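Local coordinates for protein molybdopterin synthase catalytic subunit (PDB 5MPO) that catalyses, as the large subunit of molybdopterin synthase, the transfer of two sulfur atoms from a thiocarboxylated carrier protein into precursor Z, forming the dithiolene of molybdopterin, at residues L42-N55 / V103-A117. Residues are numbered along the deposited sequence; the frame is centred on the assembly and turned at random.
Sequences LCGAISLFVGTTRN and VPVSEASIIIAVSSA
T53 is held by V103 and by the turn P104-E107 that follows it, through both its backbone and its side chain. Its CB lies 3.3 Å from P104 O. From there OG1, anti to the carbonyl carbon (chi1 -61°), reaches V103 O at 2.9 Å, giving a hydrogen bond whose donor stands above the carbonyl plane. CG2, the other branch, packs 3.8 Å from V105 CA. The backbone adds T53 N to E107 O and a nearly straight bond (179°) from S106 N to T53 O, 2.9 Å, in the carbonyl plane on a lone pair. An alanine here would remove OG1 and CG2, and would probably cost V103 O its hydroxyl partner and leave V103-V105 less closely packed against this residue.

Beyond this type II turn, strands 45-52 and 110-116 run antiparallel at 172°, their axes approaching to 4.6 Å. A classic bulge, S109 and I110 facing G51, shifts the register; G51 suits it, since I110 CG2 lies just 3.7 Å from G51 CA. That methyl also meets the edge of the F49 ring, near its plane, at CE2 (4.0 Å). On the face turned to helix 31-38, L48 CD2 rests on A113 CB (3.7 Å), while V50 and I111 lie side by side.

Strand 45-52 is outermost within its own chain, but I46-V50 pair with a strand of the second subunit, continuing the sheet across the interface. Backbone bonds thus probably fix the strand register beneath largely apolar faces, while the bulge and the T53 hydroxyl, which makes the one side-chain hydrogen bond between the segments, set where the chain leaves the sheet.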
loop_
_atom_site.group_PDB
_atom_site.type_symbol
_atom_site.label_atom_id
_atom_site.label_comp_id
_atom_site.label_asym_id
_atom_site.label_seq_id
_atom_site.Cartn_x
_atom_site.Cartn_y
_atom_site.Cartn_z
ATOM N N LEU C 42 8.202 -16.751 -3.048
ATOM C CA LEU C 42 6.918 -17.118 -3.638
ATOM C C LEU C 42 6.008 -15.918 -3.890
ATOM O O LEU C 42 4.935 -16.110 -4.410
ATOM C CB LEU C 42 6.178 -18.089 -2.734
ATOM C CG LEU C 42 6.951 -19.388 -2.445
ATOM C CD1 LEU C 42 6.492 -19.990 -1.118
ATOM C CD2 LEU C 42 6.830 -20.394 -3.594
ATOM N N CYS C 43 6.433 -14.702 -3.523
ATOM C CA CYS C 43 5.586 -13.526 -3.559
ATOM C C CYS C 43 6.106 -12.505 -4.528
ATOM O O CYS C 43 7.307 -12.198 -4.538
ATOM C CB CYS C 43 5.469 -12.902 -2.159
ATOM S SG CYS C 43 4.364 -13.919 -1.158
ATOM N N GLY C 44 5.175 -12.006 -5.340
ATOM C CA GLY C 44 5.387 -10.944 -6.303
ATOM C C GLY C 44 4.940 -9.567 -5.857
ATOM O O GLY C 44 5.330 -8.576 -6.469
ATOM N N ALA C 45 4.137 -9.482 -4.798
ATOM C CA ALA C 45 3.557 -8.185 -4.379
ATOM C C ALA C 45 3.638 -7.965 -2.854
ATOM O O ALA C 45 3.314 -8.850 -2.077
ATOM C CB ALA C 45 2.112 -8.082 -4.843
ATOM N N ILE C 46 4.069 -6.775 -2.467
ATOM C CA ILE C 46 4.053 -6.319 -1.101
ATOM C C ILE C 46 3.322 -5.009 -1.119
ATOM O O ILE C 46 3.754 -4.111 -1.867
ATOM C CB ILE C 46 5.479 -6.078 -0.598
ATOM C CG1 ILE C 46 6.244 -7.401 -0.630
ATOM C CG2 ILE C 46 5.481 -5.491 0.805
ATOM C CD1 ILE C 46 7.682 -7.278 -0.189
ATOM N N SER C 47 2.208 -4.905 -0.371
ATOM C CA SER C 47 1.606 -3.589 -0.141
ATOM C C SER C 47 2.008 -3.176 1.235
ATOM O O SER C 47 2.150 -4.021 2.094
ATOM C CB SER C 47 0.081 -3.575 -0.312
ATOM O OG SER C 47 -0.228 -3.989 -1.640
ATOM N N LEU C 48 2.191 -1.881 1.438
ATOM C CA LEU C 48 2.474 -1.319 2.759
ATOM C C LEU C 48 1.638 -0.092 3.028
ATOM O O LEU C 48 1.274 0.632 2.102
ATOM C CB LEU C 48 3.941 -0.926 2.921
ATOM C CG LEU C 48 4.953 -2.060 2.853
ATOM C CD1 LEU C 48 5.641 -2.025 1.519
ATOM C CD2 LEU C 48 5.998 -1.926 3.926
ATOM N N PHE C 49 1.283 0.084 4.307
ATOM C CA PHE C 49 0.631 1.300 4.766
ATOM C C PHE C 49 1.476 1.874 5.891
ATOM O O PHE C 49 1.912 1.144 6.774
ATOM C CB PHE C 49 -0.829 1.102 5.249
ATOM C CG PHE C 49 -1.411 2.382 5.807
ATOM C CD1 PHE C 49 -1.827 3.409 4.951
ATOM C CD2 PHE C 49 -1.422 2.624 7.188
ATOM C CE1 PHE C 49 -2.297 4.630 5.477
ATOM C CE2 PHE C 49 -1.897 3.832 7.731
ATOM C CZ PHE C 49 -2.322 4.842 6.871
ATOM N N VAL C 50 1.701 3.175 5.861
ATOM C CA VAL C 50 2.537 3.828 6.859
ATOM C C VAL C 50 1.754 5.015 7.324
ATOM O O VAL C 50 1.329 5.829 6.488
ATOM C CB VAL C 50 3.861 4.283 6.282
ATOM C CG1 VAL C 50 4.696 5.013 7.330
ATOM C CG2 VAL C 50 4.601 3.101 5.679
ATOM N N GLY C 51 1.517 5.059 8.642
ATOM C CA GLY C 51 0.742 6.107 9.293
ATOM C C GLY C 51 1.766 7.011 9.958
ATOM O O GLY C 51 2.635 6.547 10.685
ATOM N N THR C 52 1.634 8.301 9.707
ATOM C CA THR C 52 2.586 9.322 10.122
ATOM C C THR C 52 1.860 10.443 10.832
ATOM O O THR C 52 0.719 10.742 10.520
ATOM C CB THR C 52 3.334 9.935 8.916
ATOM O OG1 THR C 52 2.411 10.224 7.855
ATOM C CG2 THR C 52 4.391 8.995 8.419
ATOM N N THR C 53 2.549 11.076 11.781
ATOM C CA THR C 53 1.996 12.202 12.507
ATOM C C THR C 53 1.945 13.450 11.587
ATOM O O THR C 53 2.968 13.884 11.057
ATOM C CB THR C 53 2.824 12.525 13.768
ATOM O OG1 THR C 53 2.829 11.407 14.666
ATOM C CG2 THR C 53 2.235 13.756 14.478
ATOM N N ARG C 54 0.739 13.985 11.393
ATOM C CA ARG C 54 0.548 15.282 10.738
ATOM C C ARG C 54 0.830 16.405 11.701
ATOM O O ARG C 54 0.442 16.299 12.858
ATOM C CB ARG C 54 -0.903 15.486 10.302
ATOM C CG ARG C 54 -1.243 14.763 9.038
ATOM C CD ARG C 54 -2.664 14.270 9.084
ATOM N NE ARG C 54 -3.571 15.399 9.204
ATOM C CZ ARG C 54 -4.770 15.348 9.781
ATOM N NH1 ARG C 54 -5.237 14.222 10.348
ATOM N NH2 ARG C 54 -5.508 16.442 9.801
ATOM N N ASN C 55 1.384 17.507 11.177
ATOM C CA ASN C 55 1.620 18.746 11.933
ATOM C C ASN C 55 0.408 19.630 12.130
ATOM O O ASN C 55 0.595 20.781 12.464
ATOM C CB ASN C 55 2.741 19.601 11.318
ATOM C CG ASN C 55 2.330 20.304 9.978
ATOM O OD1 ASN C 55 1.136 20.447 9.590
ATOM N ND2 ASN C 55 3.344 20.714 9.263
ATOM N N VAL C 103 5.091 10.094 19.173
ATOM C CA VAL C 103 5.409 9.972 17.746
ATOM C C VAL C 103 5.416 11.393 17.228
ATOM O O VAL C 103 4.342 11.991 17.021
ATOM C CB VAL C 103 4.393 9.097 16.987
ATOM C CG1 VAL C 103 4.840 8.876 15.549
ATOM C CG2 VAL C 103 4.239 7.776 17.719
ATOM N N PRO C 104 6.616 11.958 17.070
ATOM C CA PRO C 104 6.657 13.323 16.524
ATOM C C PRO C 104 6.248 13.381 15.026
ATOM O O PRO C 104 6.078 12.343 14.353
ATOM C CB PRO C 104 8.116 13.732 16.724
ATOM C CG PRO C 104 8.847 12.436 16.610
ATOM C CD PRO C 104 7.963 11.410 17.281
ATOM N N VAL C 105 6.079 14.611 14.557
ATOM C CA VAL C 105 5.658 14.912 13.204
ATOM C C VAL C 105 6.544 14.215 12.177
ATOM O O VAL C 105 7.760 14.149 12.312
ATOM C CB VAL C 105 5.653 16.435 12.947
ATOM C CG1 VAL C 105 5.512 16.748 11.455
ATOM C CG2 VAL C 105 4.517 17.101 13.742
ATOM N N SER C 106 5.896 13.674 11.157
ATOM C CA SER C 106 6.555 12.964 10.068
ATOM C C SER C 106 7.202 11.631 10.403
ATOM O O SER C 106 7.771 11.015 9.523
ATOM C CB SER C 106 7.537 13.876 9.326
ATOM O OG SER C 106 6.762 14.813 8.601
ATOM N N GLU C 107 7.110 11.157 11.639
ATOM C CA GLU C 107 7.602 9.808 11.970
ATOM C C GLU C 107 6.402 8.902 12.048
ATOM O O GLU C 107 5.245 9.358 12.226
ATOM C CB GLU C 107 8.398 9.811 13.256
ATOM C CG GLU C 107 9.655 10.668 13.161
ATOM C CD GLU C 107 10.459 10.666 14.448
ATOM O OE1 GLU C 107 10.229 9.845 15.358
ATOM O OE2 GLU C 107 11.311 11.535 14.584
ATOM N N ALA C 108 6.670 7.622 11.848
ATOM C CA ALA C 108 5.613 6.635 11.663
ATOM C C ALA C 108 5.076 6.155 12.974
ATOM O O ALA C 108 5.857 5.758 13.846
ATOM C CB ALA C 108 6.145 5.436 10.845
ATOM N N SER C 109 3.753 6.160 13.100
ATOM C CA SER C 109 3.045 5.484 14.208
ATOM C C SER C 109 2.660 3.993 13.929
ATOM O O SER C 109 2.426 3.218 14.860
ATOM C CB SER C 109 1.772 6.256 14.552
ATOM O OG SER C 109 0.812 6.225 13.511
ATOM N N ILE C 110 2.522 3.636 12.660
ATOM C CA ILE C 110 2.067 2.311 12.257
ATOM C C ILE C 110 2.696 1.969 10.914
ATOM O O ILE C 110 2.874 2.839 10.067
ATOM C CB ILE C 110 0.499 2.176 12.225
ATOM C CG1 ILE C 110 0.104 0.798 11.757
ATOM C CG2 ILE C 110 -0.161 3.158 11.308
ATOM C CD1 ILE C 110 -1.205 0.286 12.281
ATOM N N ILE C 111 3.045 0.703 10.736
ATOM C CA ILE C 111 3.461 0.223 9.441
ATOM C C ILE C 111 2.850 -1.137 9.400
ATOM O O ILE C 111 3.070 -1.975 10.290
ATOM C CB ILE C 111 4.993 0.142 9.282
ATOM C CG1 ILE C 111 5.649 1.513 9.324
ATOM C CG2 ILE C 111 5.425 -0.506 7.982
ATOM C CD1 ILE C 111 7.172 1.402 9.356
ATOM N N ILE C 112 2.072 -1.341 8.344
ATOM C CA ILE C 112 1.474 -2.620 7.983
ATOM C C ILE C 112 2.003 -3.011 6.615
ATOM O O ILE C 112 2.068 -2.179 5.686
ATOM C CB ILE C 112 -0.046 -2.506 7.911
ATOM C CG1 ILE C 112 -0.622 -2.147 9.283
ATOM C CG2 ILE C 112 -0.633 -3.832 7.486
ATOM C CD1 ILE C 112 -2.036 -1.603 9.277
ATOM N N ALA C 113 2.388 -4.262 6.503
ATOM C CA ALA C 113 2.834 -4.820 5.267
ATOM C C ALA C 113 2.213 -6.220 5.058
ATOM O O ALA C 113 2.109 -6.989 6.003
ATOM C CB ALA C 113 4.350 -4.901 5.283
ATOM N N VAL C 114 1.859 -6.539 3.810
ATOM C CA VAL C 114 1.372 -7.855 3.404
ATOM C C VAL C 114 2.015 -8.266 2.115
ATOM O O VAL C 114 2.057 -7.452 1.193
ATOM C CB VAL C 114 -0.173 -7.857 3.172
ATOM C CG1 VAL C 114 -0.646 -9.266 2.816
ATOM C CG2 VAL C 114 -0.894 -7.379 4.424
ATOM N N SER C 115 2.482 -9.516 2.040
ATOM C CA SER C 115 2.997 -10.112 0.768
ATOM C C SER C 115 2.080 -11.195 0.247
ATOM O O SER C 115 1.506 -11.934 1.011
ATOM C CB SER C 115 4.404 -10.725 0.943
ATOM O OG SER C 115 4.417 -11.717 1.981
ATOM N N SER C 116 1.958 -11.309 -1.057
ATOM C CA SER C 116 1.204 -12.420 -1.673
ATOM C C SER C 116 1.725 -12.655 -3.100
ATOM O O SER C 116 2.506 -11.874 -3.618
ATOM C CB SER C 116 -0.290 -12.091 -1.741
ATOM O OG SER C 116 -0.465 -10.872 -2.444
ATOM N N ALA C 117 1.244 -13.712 -3.727
ATOM C CA ALA C 117 1.636 -14.064 -5.099
ATOM C C ALA C 117 1.201 -12.997 -6.112
ATOM O O ALA C 117 2.056 -12.579 -6.957
ATOM C CB ALA C 117 1.150 -15.485 -5.477
#